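Local coordinates for protein putative sugar ABC transporter (Yersinia enterocolitica subsp. enterocolitica 8081, PDB 5ULB) that probably serves as the periplasmic binding component of an ABC importer, capturing methylthioribose-like sugars between its two lobes for uptake into the cell, at residues 130-135 with 164-169; 137-142 with 205-210; 145-150 with 158-163; 174-179 with 199-204. All coordinates share one frame; numbering follows the deposited sequence. Where two conformers were deposited one is given.

Contact 1 (130-135 with 164-169)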
# COMPACT_ATOMS: atom_id res chain seq x y z
N GLU A 130 4.37 11.56 9.90
CA GLU A 130 4.39 10.77 11.10
C GLU A 130 5.63 9.89 11.26
O GLU A 130 6.09 9.56 12.33
CB GLU A 130 3.11 9.96 11.21
CG GLU A 130 1.87 10.78 11.37
CD GLU A 130 1.84 11.91 12.48
OE1 GLU A 130 2.32 11.73 13.51
OE2 GLU A 130 1.22 13.00 12.18
N SER A 131 6.17 9.39 10.13
CA SER A 131 7.31 8.44 10.16
C SER A 131 8.62 9.19 10.19
O SER A 131 9.41 9.10 11.16
CB SER A 131 7.24 7.45 8.97
OG SER A 131 7.26 8.09 7.73
N PHE A 132 8.86 9.98 9.16
CA PHE A 132 10.00 10.83 9.11
C PHE A 132 9.99 11.90 10.22
O PHE A 132 11.02 12.25 10.78
CB PHE A 132 10.22 11.47 7.71
CG PHE A 132 11.52 12.18 7.56
CD1 PHE A 132 12.68 11.46 7.54
CD2 PHE A 132 11.58 13.57 7.45
CE1 PHE A 132 13.84 12.07 7.40
CE2 PHE A 132 12.80 14.20 7.34
CZ PHE A 132 13.93 13.42 7.35
N GLY A 133 8.81 12.40 10.52
CA GLY A 133 8.73 13.34 11.62
C GLY A 133 9.12 12.76 12.93
O GLY A 133 9.67 13.44 13.79
N GLN A 134 8.85 11.46 13.18
CA GLN A 134 9.32 10.80 14.42
C GLN A 134 10.79 10.74 14.43
O GLN A 134 11.38 10.89 15.52
CB GLN A 134 8.71 9.44 14.59
CG GLN A 134 8.87 8.89 16.00
CD GLN A 134 8.14 9.67 17.08
OE1 GLN A 134 6.92 10.03 16.88
NE2 GLN A 134 8.83 10.04 18.09
N LEU A 135 11.42 10.51 13.30
CA LEU A 135 12.88 10.52 13.20
C LEU A 135 13.43 11.90 13.65
O LEU A 135 14.34 12.09 14.43
CB LEU A 135 13.30 10.11 11.80
CG LEU A 135 14.79 9.90 11.47
CD1 LEU A 135 14.88 9.22 10.12
CD2 LEU A 135 15.55 11.19 11.41
N GLN A 164 10.91 16.49 1.44
CA GLN A 164 11.71 17.67 1.14
C GLN A 164 11.23 18.87 1.99
O GLN A 164 12.07 19.65 2.43
CB GLN A 164 11.65 18.01 -0.31
CG GLN A 164 12.45 17.08 -1.22
CD GLN A 164 13.98 17.13 -1.04
OE1 GLN A 164 14.68 16.08 -1.24
NE2 GLN A 164 14.48 18.28 -0.69
N ALA A 165 9.90 18.98 2.23
CA ALA A 165 9.48 20.03 3.14
C ALA A 165 10.03 19.92 4.55
O ALA A 165 10.40 20.94 5.20
CB ALA A 165 7.98 20.15 3.08
N LEU A 166 10.12 18.69 5.07
CA LEU A 166 10.71 18.50 6.38
C LEU A 166 12.20 18.72 6.39
O LEU A 166 12.76 19.19 7.43
CB LEU A 166 10.37 17.12 6.94
CG LEU A 166 8.88 16.98 7.27
CD1 LEU A 166 8.48 15.56 7.65
CD2 LEU A 166 8.41 17.96 8.38
N LEU A 167 12.92 18.40 5.30
CA LEU A 167 14.35 18.72 5.25
C LEU A 167 14.56 20.22 5.25
O LEU A 167 15.49 20.72 5.88
CB LEU A 167 14.97 18.21 3.94
CG LEU A 167 15.20 16.67 3.88
CD1 LEU A 167 15.97 16.45 2.53
CD2 LEU A 167 15.96 16.10 5.04
N LYS A 168 13.68 20.97 4.60
CA LYS A 168 13.80 22.43 4.54
C LYS A 168 13.57 22.99 5.98
O LYS A 168 14.27 23.94 6.46
CB LYS A 168 12.86 23.00 3.55
CG LYS A 168 13.05 24.45 3.30
CD LYS A 168 12.07 24.98 2.19
CE LYS A 168 12.83 25.36 0.91
NZ LYS A 168 13.85 26.39 1.28
N GLN A 169 12.66 22.38 6.73
CA GLN A 169 12.36 22.85 8.09
C GLN A 169 13.51 22.56 9.02
O GLN A 169 13.70 23.33 9.95
CB GLN A 169 11.09 22.17 8.63
CG GLN A 169 9.74 22.57 8.23
CD GLN A 169 8.64 21.84 9.04
OE1 GLN A 169 8.86 21.25 10.03
NE2 GLN A 169 7.41 22.05 8.63
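Phe132 and Leu166 carry most of this contact, with Leu167 beside them; they join two helices that lie on the same face of a lobe of the periplasmic sugar-binding fold, an alpha/beta sandwich. Helix 124-138 and helix 154-169 run nearly side by side in the same direction. Their axes are 10.8 Å apart and cross at -22° within these segments, and the backbones come nearest at Gly133 and Leu166, whose CA atoms are 7.6 Å apart. No hydrogen bond links the two segments, and the contact is apolar.

Phe132 bridges the gap. Its CG stands anti to the backbone N (chi1 -170°), which sends the ring out from its own helix toward the other. Leu166 meets the rim of that ring: CB lies in the ring plane and is 3.8 Å from Phe132 CE2, while the branch ending in CD1 comes close to the plane as well. The two side chains slide past each other in opposite directions, the leucine running back toward the helix from which the phenylalanine comes. Leu167 crosses Phe132 at about a right angle and reaches the far end of the ring with one methyl, CD2, 4.1 Å from Phe132 CZ.

Other residues also reach the ring. Tyr163 meets Phe132 edge-to-face, Trp210 packs against it at an inclined angle, and Ile145 and Ile173 approach from the sheet below. Leu166 CD1 makes the shortest approach, 3.7 Å from Phe132 CD2, and also lies 4.3 Å from Gly133 N.

Contact 2 (137-142 with 205-210); sequences KDFNGK and KIDAIW
Phe139 lays its ring obliquely across the backbone and side chain of Asp207, with Ala208 next along the chain. The side chains of Phe139 and Asp207 meet aslant, the ring plane turned 39° from the carboxylate plane, and what touches the ring is the aspartate's CB methylene and its backbone carbonyl, not its charged end. Asp207 CB is 3.7 Å from Phe139 CE1, and Asp207 O lies 3.5 Å from Phe139 CZ. On the other side of CZ, the ring reaches the methyl of Ala208, with Phe139 CE2 3.9 Å from Ala208 CB.

A torsion accounts for this placement: Phe139 CG is anti to its carbonyl carbon (chi1 -71°), and the ring hangs from the end of the helix toward residues 207 and 208. The Asp207 carboxylate is engaged elsewhere, OD2 accepting a hydrogen bond from Asn144 N of the adjoining strand. Tyr235 of strand 233-237 also touches Phe139, which sets the ring against the sheet.

The backbone around Phe139 is a compact reversal. Lys142 N bonds to Phe139 O at 3.0 Å, closing a type I' turn over residues 139-142. Asn140, with positive phi, is the C-prime residue of a Schellman motif, closed by Gly141 N to Val136 O and by Asn140 N to Lys137 O at 3.2 Å, which ends helix 124-138 just before the chain enters strand 143-148 of the alpha/beta lobe.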
# COMPACT_ATOMS: atom_id res chain seq x y z
N LYS A 137 11.97 14.17 15.51
CA LYS A 137 11.72 14.37 16.95
C LYS A 137 12.80 13.58 17.73
O LYS A 137 13.42 14.11 18.66
CB LYS A 137 10.37 13.82 17.29
CG LYS A 137 9.18 14.63 16.85
CD LYS A 137 7.83 13.96 17.27
CE LYS A 137 6.65 14.78 16.81
NZ LYS A 137 5.40 14.13 17.05
N ASP A 138 13.02 12.32 17.39
CA ASP A 138 13.92 11.44 18.17
C ASP A 138 15.36 11.93 18.13
O ASP A 138 16.07 11.72 19.04
CB ASP A 138 13.86 10.05 17.65
CG ASP A 138 12.52 9.34 18.01
OD1 ASP A 138 11.68 9.88 18.77
OD2 ASP A 138 12.35 8.13 17.55
N PHE A 139 15.76 12.61 17.03
CA PHE A 139 17.11 13.09 16.86
C PHE A 139 17.25 14.62 17.07
O PHE A 139 18.31 15.21 16.81
CB PHE A 139 17.70 12.61 15.54
CG PHE A 139 17.99 11.15 15.55
CD1 PHE A 139 19.20 10.69 15.99
CD2 PHE A 139 17.04 10.27 15.21
CE1 PHE A 139 19.45 9.31 16.07
CE2 PHE A 139 17.31 8.91 15.30
CZ PHE A 139 18.49 8.41 15.71
N ASN A 140 16.16 15.24 17.51
CA ASN A 140 16.21 16.73 17.68
C ASN A 140 16.74 17.49 16.50
O ASN A 140 17.50 18.45 16.58
CB ASN A 140 17.00 17.19 18.92
CG ASN A 140 16.37 16.86 20.25
OD1 ASN A 140 16.19 15.71 20.61
ND2 ASN A 140 16.20 17.90 21.05
N GLY A 141 16.31 17.09 15.35
CA GLY A 141 16.60 17.81 14.14
C GLY A 141 18.02 17.67 13.66
O GLY A 141 18.40 18.36 12.71
N LYS A 142 18.79 16.71 14.21
CA LYS A 142 20.20 16.56 13.79
C LYS A 142 20.46 15.05 13.59
O LYS A 142 20.56 14.28 14.55
CB LYS A 142 21.16 17.07 14.88
CG LYS A 142 22.63 16.91 14.40
CD LYS A 142 23.54 17.53 15.49
CE LYS A 142 24.79 18.19 14.97
NZ LYS A 142 25.57 17.04 14.50
N LYS A 205 28.64 7.27 11.75
CA LYS A 205 28.43 8.15 10.63
C LYS A 205 27.02 8.14 10.08
O LYS A 205 26.68 9.01 9.23
CB LYS A 205 29.42 7.87 9.52
CG LYS A 205 30.84 7.95 9.85
CD LYS A 205 31.25 9.32 10.13
CE LYS A 205 32.79 9.35 10.48
NZ LYS A 205 33.20 10.71 10.76
N ILE A 206 26.18 7.21 10.54
CA ILE A 206 24.76 7.14 10.14
C ILE A 206 23.98 7.07 11.48
O ILE A 206 24.26 6.25 12.33
CB ILE A 206 24.41 5.87 9.28
CG1 ILE A 206 25.22 5.86 8.03
CG2 ILE A 206 22.94 5.85 9.01
CD1 ILE A 206 25.15 4.49 7.33
N ASP A 207 22.94 7.91 11.55
CA ASP A 207 22.05 7.87 12.71
C ASP A 207 20.76 7.10 12.52
O ASP A 207 20.27 6.42 13.45
CB ASP A 207 21.71 9.32 13.12
CG ASP A 207 22.96 10.10 13.51
OD1 ASP A 207 23.63 9.60 14.42
OD2 ASP A 207 23.30 11.11 12.83
N ALA A 208 20.15 7.21 11.29
CA ALA A 208 18.86 6.65 11.10
C ALA A 208 18.65 6.37 9.62
O ALA A 208 19.30 6.94 8.76
CB ALA A 208 17.77 7.60 11.68
N ILE A 209 17.62 5.53 9.38
CA ILE A 209 17.16 5.20 8.03
C ILE A 209 15.66 5.41 7.94
O ILE A 209 14.93 4.93 8.82
CB ILE A 209 17.59 3.76 7.63
CG1 ILE A 209 19.08 3.62 7.68
CG2 ILE A 209 16.98 3.36 6.31
CD1 ILE A 209 19.59 2.21 7.43
N TRP A 210 15.23 6.11 6.89
CA TRP A 210 13.79 6.27 6.63
C TRP A 210 13.42 5.41 5.45
O TRP A 210 13.89 5.65 4.33
CB TRP A 210 13.46 7.71 6.35
CG TRP A 210 12.00 8.00 6.07
CD1 TRP A 210 10.94 7.55 6.82
CD2 TRP A 210 11.46 8.69 4.96
NE1 TRP A 210 9.78 7.97 6.26
CE2 TRP A 210 10.08 8.66 5.13
CE3 TRP A 210 11.98 9.36 3.87
CZ2 TRP A 210 9.19 9.28 4.21
CZ3 TRP A 210 11.15 9.95 3.01
CH2 TRP A 210 9.76 9.89 3.18

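Contact 3 (145-150 with 158-163)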
# COMPACT_ATOMS: atom_id res chain seq x y z
N ILE A 145 21.23 10.54 7.64
CA ILE A 145 20.23 9.50 7.29
C ILE A 145 20.53 8.89 5.96
O ILE A 145 21.13 9.51 5.07
CB ILE A 145 18.82 10.03 7.40
CG1 ILE A 145 18.46 11.01 6.31
CG2 ILE A 145 18.61 10.66 8.80
CD1 ILE A 145 17.02 11.33 6.24
N ILE A 146 19.95 7.68 5.80
CA ILE A 146 19.76 7.09 4.47
C ILE A 146 18.24 7.08 4.22
O ILE A 146 17.50 6.73 5.11
CB ILE A 146 20.32 5.61 4.43
CG1 ILE A 146 21.75 5.54 4.96
CG2 ILE A 146 20.20 5.06 3.05
CD1 ILE A 146 22.71 6.39 4.31
N LYS A 147 17.86 7.37 2.98
CA LYS A 147 16.48 7.25 2.54
C LYS A 147 16.39 6.00 1.62
O LYS A 147 17.21 5.79 0.77
CB LYS A 147 16.10 8.53 1.74
CG LYS A 147 14.70 8.45 1.10
CD LYS A 147 14.23 9.79 0.65
CE LYS A 147 14.97 10.49 -0.41
NZ LYS A 147 14.81 9.98 -1.69
N LEU A 148 15.33 5.24 1.89
CA LEU A 148 14.99 4.07 0.98
C LEU A 148 13.75 4.48 0.23
O LEU A 148 12.69 4.74 0.81
CB LEU A 148 14.73 2.81 1.77
CG LEU A 148 15.69 2.52 2.94
CD1 LEU A 148 15.26 1.30 3.75
CD2 LEU A 148 17.13 2.35 2.46
N TRP A 149 13.87 4.59 -1.12
CA TRP A 149 12.88 5.26 -1.91
C TRP A 149 13.13 4.89 -3.42
O TRP A 149 14.28 4.61 -3.76
CB TRP A 149 13.06 6.79 -1.76
CG TRP A 149 12.12 7.69 -2.47
CD1 TRP A 149 10.84 8.01 -2.15
CD2 TRP A 149 12.37 8.34 -3.75
NE1 TRP A 149 10.34 8.80 -3.10
CE2 TRP A 149 11.22 9.08 -4.10
CE3 TRP A 149 13.49 8.44 -4.56
CZ2 TRP A 149 11.15 9.86 -5.21
CZ3 TRP A 149 13.43 9.18 -5.69
CH2 TRP A 149 12.27 9.88 -5.98
N VAL A 150 12.11 4.89 -4.18
CA VAL A 150 12.19 4.70 -5.68
C VAL A 150 11.36 5.74 -6.38
O VAL A 150 10.22 5.97 -6.02
CB VAL A 150 11.84 3.25 -6.06
CG1 VAL A 150 10.43 2.85 -5.69
CG2 VAL A 150 12.10 2.99 -7.52
N ARG A 158 4.72 11.73 -3.87
CA ARG A 158 4.12 12.51 -2.79
C ARG A 158 4.90 12.41 -1.49
O ARG A 158 5.04 13.40 -0.76
CB ARG A 158 2.71 12.04 -2.58
CG ARG A 158 1.70 12.39 -3.75
CD ARG A 158 0.30 11.94 -3.35
NE ARG A 158 0.06 10.58 -3.28
CZ ARG A 158 -0.40 9.74 -4.29
NH1 ARG A 158 -0.72 10.29 -5.52
NH2 ARG A 158 -0.49 8.26 -4.08
N ARG A 159 5.43 11.24 -1.18
CA ARG A 159 6.29 11.09 0.03
C ARG A 159 7.54 11.92 -0.11
O ARG A 159 7.96 12.58 0.86
CB ARG A 159 6.61 9.65 0.27
CG ARG A 159 5.37 8.85 0.66
CD ARG A 159 5.46 7.35 0.59
NE ARG A 159 4.17 6.74 0.72
CZ ARG A 159 3.91 5.46 0.57
NH1 ARG A 159 4.88 4.54 0.51
NH2 ARG A 159 2.67 5.06 0.47
N GLN A 160 8.16 11.93 -1.29
CA GLN A 160 9.38 12.71 -1.48
C GLN A 160 9.07 14.22 -1.31
O GLN A 160 9.89 14.91 -0.70
CB GLN A 160 9.90 12.48 -2.94
CG GLN A 160 11.13 13.29 -3.33
CD GLN A 160 12.36 12.92 -2.52
OE1 GLN A 160 12.46 11.82 -1.93
NE2 GLN A 160 13.36 13.76 -2.62
N ALA A 161 7.95 14.70 -1.79
CA ALA A 161 7.62 16.16 -1.64
C ALA A 161 7.47 16.49 -0.14
O ALA A 161 7.99 17.52 0.31
CB ALA A 161 6.39 16.54 -2.42
N ALA A 162 6.75 15.62 0.57
CA ALA A 162 6.57 15.88 2.00
C ALA A 162 7.89 15.83 2.75
O ALA A 162 8.16 16.61 3.71
CB ALA A 162 5.55 14.93 2.58
N TYR A 163 8.75 14.87 2.42
CA TYR A 163 10.08 14.74 2.95
C TYR A 163 10.91 15.98 2.68
O TYR A 163 11.61 16.49 3.61
CB TYR A 163 10.69 13.48 2.39
CG TYR A 163 12.21 13.32 2.53
CD1 TYR A 163 12.82 12.87 3.72
CD2 TYR A 163 13.02 13.59 1.45
CE1 TYR A 163 14.19 12.66 3.73
CE2 TYR A 163 14.41 13.40 1.51
CZ TYR A 163 14.94 12.91 2.69
OH TYR A 163 16.29 12.67 2.78
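Strand 145-148 and helix 158-163 run nearly antiparallel, at 157° with axes 11.8 Å apart, and the chains come nearest at Trp149, just past the strand, and Gln160. In that gap, Lys147 NZ donates a 3.0 Å hydrogen bond to Gln160 OE1. The nitrogen approaches OE1 at a C=O...N angle of 130°, tilted from the carbonyl plane. Both chains curl to make the bond: Lys147 at chi3 and chi4, Gln160 at chi2. Ser178 OG is a second partner of the ammonium group.

Gln160 OE1 also sits over the centre of the Trp149 ring, 3.7 Å above its plane, and Lys147 NZ lies over the same face nearer the rim. Trp149 NE1 bonds to Met156 O, which helps fix the indole. These elements belong to the beta-alpha-beta unit of strand 143-148, helix 154-169 and strand 173-179. At its pocket end, Arg159 NH1 bonds to O3 of the bound selenoribose.

Further from the sugar, Lys147 CD makes a CH-pi contact with Tyr163, 3.9 Å from the ring centroid and 20° off the normal. Tyr163 OH bonds to Glu175 OE1, while Ile145 CD1 meets the ring's edge, 4.0 Å from Tyr163 CE1.

Contact 4 (174-179 with 199-204); sequences TELESI and AKYPKG
Lys200 NZ forms a salt bridge with Glu177 OE2 at 2.8 Å, arriving on the syn side of the carboxylate and 15° out of its plane. The two side chains cross at about a right angle: Glu177 stays extended beyond CG, whereas Lys200 bends at chi3. Glu177 OE2 has a second partner, a water that donates to it at 2.7 Å, so one carboxylate oxygen serves both the ammonium and the water.

That water also donates to Leu176 O and accepts from Tyr201 OH, lying in the ring plane at the tyrosine's edge. A second water donates to Leu176 O at 2.9 Å and to Tyr201 OH at 3.1 Å. Tyr201 OH and Leu176 O are themselves 3.9 Å apart, and the two waters bridge them.

Strand 173-179 is an edge strand of the sheet, and Tyr201 is the first residue beyond helix 186-200, in the crossover that returns the chain to strand 208-211 past the intervening strand 143-148. Leu176 has nearly helical backbone angles, a local break from extended geometry, and both it and Glu177 direct their CB toward the tyrosine segment.

Beside the polar network, Leu176 packs on the ring of Tyr201. Its CD1 methyl stands over the centre in a CH-pi contact, 4.0 Å from the Tyr201 centroid and 8° off the normal, while Leu176 CD2 lies 4.1 Å from Tyr201 CE1. Ile206 touches both residues.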
# COMPACT_ATOMS: atom_id res chain seq x y z
N THR A 174 20.79 15.51 7.37
CA THR A 174 21.61 15.37 6.20
C THR A 174 21.26 14.02 5.56
O THR A 174 21.45 13.00 6.18
CB THR A 174 23.09 15.44 6.55
OG1 THR A 174 23.41 16.69 7.14
CG2 THR A 174 23.97 15.14 5.32
N GLU A 175 20.82 14.03 4.27
CA GLU A 175 20.62 12.82 3.54
C GLU A 175 21.96 12.42 2.92
O GLU A 175 22.47 13.09 2.03
CB GLU A 175 19.63 13.04 2.43
CG GLU A 175 19.34 11.78 1.62
CD GLU A 175 18.54 12.04 0.35
OE1 GLU A 175 17.42 12.54 0.45
OE2 GLU A 175 19.01 11.70 -0.80
N LEU A 176 22.50 11.33 3.41
CA LEU A 176 23.78 10.82 2.87
C LEU A 176 23.57 10.24 1.48
O LEU A 176 24.43 10.44 0.61
CB LEU A 176 24.42 9.84 3.83
CG LEU A 176 24.81 10.32 5.18
CD1 LEU A 176 25.17 9.11 6.02
CD2 LEU A 176 25.83 11.39 5.13
N GLU A 177 22.52 9.43 1.31
CA GLU A 177 22.21 8.70 0.10
C GLU A 177 20.77 8.30 0.12
O GLU A 177 20.17 8.14 1.18
CB GLU A 177 23.13 7.39 0.04
CG GLU A 177 23.32 6.91 -1.34
CD GLU A 177 24.49 5.98 -1.46
OE1 GLU A 177 24.29 5.12 -2.36
OE2 GLU A 177 25.61 6.16 -0.80
N SER A 178 20.25 8.05 -1.09
CA SER A 178 19.00 7.40 -1.30
C SER A 178 19.19 6.11 -2.13
O SER A 178 19.90 6.17 -3.11
CB SER A 178 18.04 8.37 -1.99
OG SER A 178 16.71 7.81 -2.06
N ILE A 179 18.52 5.07 -1.72
CA ILE A 179 18.63 3.73 -2.27
C ILE A 179 17.29 3.20 -2.52
O ILE A 179 16.39 3.37 -1.67
CB ILE A 179 19.17 2.70 -1.14
CG1 ILE A 179 20.56 2.92 -0.86
CG2 ILE A 179 18.91 1.18 -1.44
CD1 ILE A 179 21.03 2.22 0.42
N ALA A 199 29.25 0.19 4.72
CA ALA A 199 30.72 0.13 4.61
C ALA A 199 31.36 1.45 4.29
O ALA A 199 32.52 1.71 4.66
CB ALA A 199 31.08 -0.90 3.57
N LYS A 200 30.63 2.31 3.56
CA LYS A 200 31.11 3.65 3.25
C LYS A 200 31.03 4.62 4.45
O LYS A 200 31.87 5.54 4.54
CB LYS A 200 30.32 4.26 2.08
CG LYS A 200 30.60 3.66 0.77
CD LYS A 200 30.02 4.38 -0.45
CE LYS A 200 28.56 4.64 -0.30
NZ LYS A 200 28.13 5.31 -1.54
N TYR A 201 30.08 4.33 5.37
CA TYR A 201 29.84 5.23 6.52
C TYR A 201 29.81 4.37 7.78
O TYR A 201 28.78 3.85 8.19
CB TYR A 201 28.45 5.88 6.29
CG TYR A 201 28.32 6.77 5.13
CD1 TYR A 201 28.94 8.00 5.13
CD2 TYR A 201 27.65 6.39 4.00
CE1 TYR A 201 28.84 8.84 4.00
CE2 TYR A 201 27.47 7.23 2.91
CZ TYR A 201 28.13 8.41 2.88
OH TYR A 201 27.96 9.29 1.81
N PRO A 202 31.01 4.16 8.30
CA PRO A 202 31.15 3.26 9.51
C PRO A 202 30.40 3.77 10.74
O PRO A 202 29.87 4.91 10.79
CB PRO A 202 32.62 3.21 9.74
CG PRO A 202 33.26 3.59 8.47
CD PRO A 202 32.33 4.65 7.87
N LYS A 203 30.34 2.91 11.73
CA LYS A 203 29.61 3.14 12.97
C LYS A 203 29.91 4.54 13.51
O LYS A 203 31.06 4.99 13.70
CB LYS A 203 29.93 1.98 13.98
CG LYS A 203 29.14 1.98 15.21
CD LYS A 203 29.41 0.83 16.11
CE LYS A 203 29.27 -0.54 15.46
NZ LYS A 203 29.40 -1.54 16.57
N GLY A 204 28.82 5.31 13.67
CA GLY A 204 28.88 6.75 14.12
C GLY A 204 28.53 7.69 13.02
O GLY A 204 28.23 8.87 13.28
O HOH W 1 26.74 8.53 -0.20
O HOH W 2 26.79 12.07 1.13

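How the contacts relate
All four belong to one lobe and lie round its sheet, and all pairs touch except contacts 1 and 4. Contact 3 is buried, closest to the sugar; contacts 1 and 2 are partly buried, and contact 4 lies at the surface on an edge strand. Contacts 1 and 2 share helix 124-138, and 1 and 3 helix 154-169. Trp210 and Tyr163 join contacts 2 and 3 by ring packing, and the adjacent strands 208-211, 143-148 and 173-179 connect contacts 2 to 4. Chemistry follows position: contact 1 is apolar, contact 2 nearly so, contact 3 buries an ammonium-amide hydrogen bond among aromatic rings, and contact 4 adds a salt bridge and bridging waters to a leucine-tyrosine CH-pi contact.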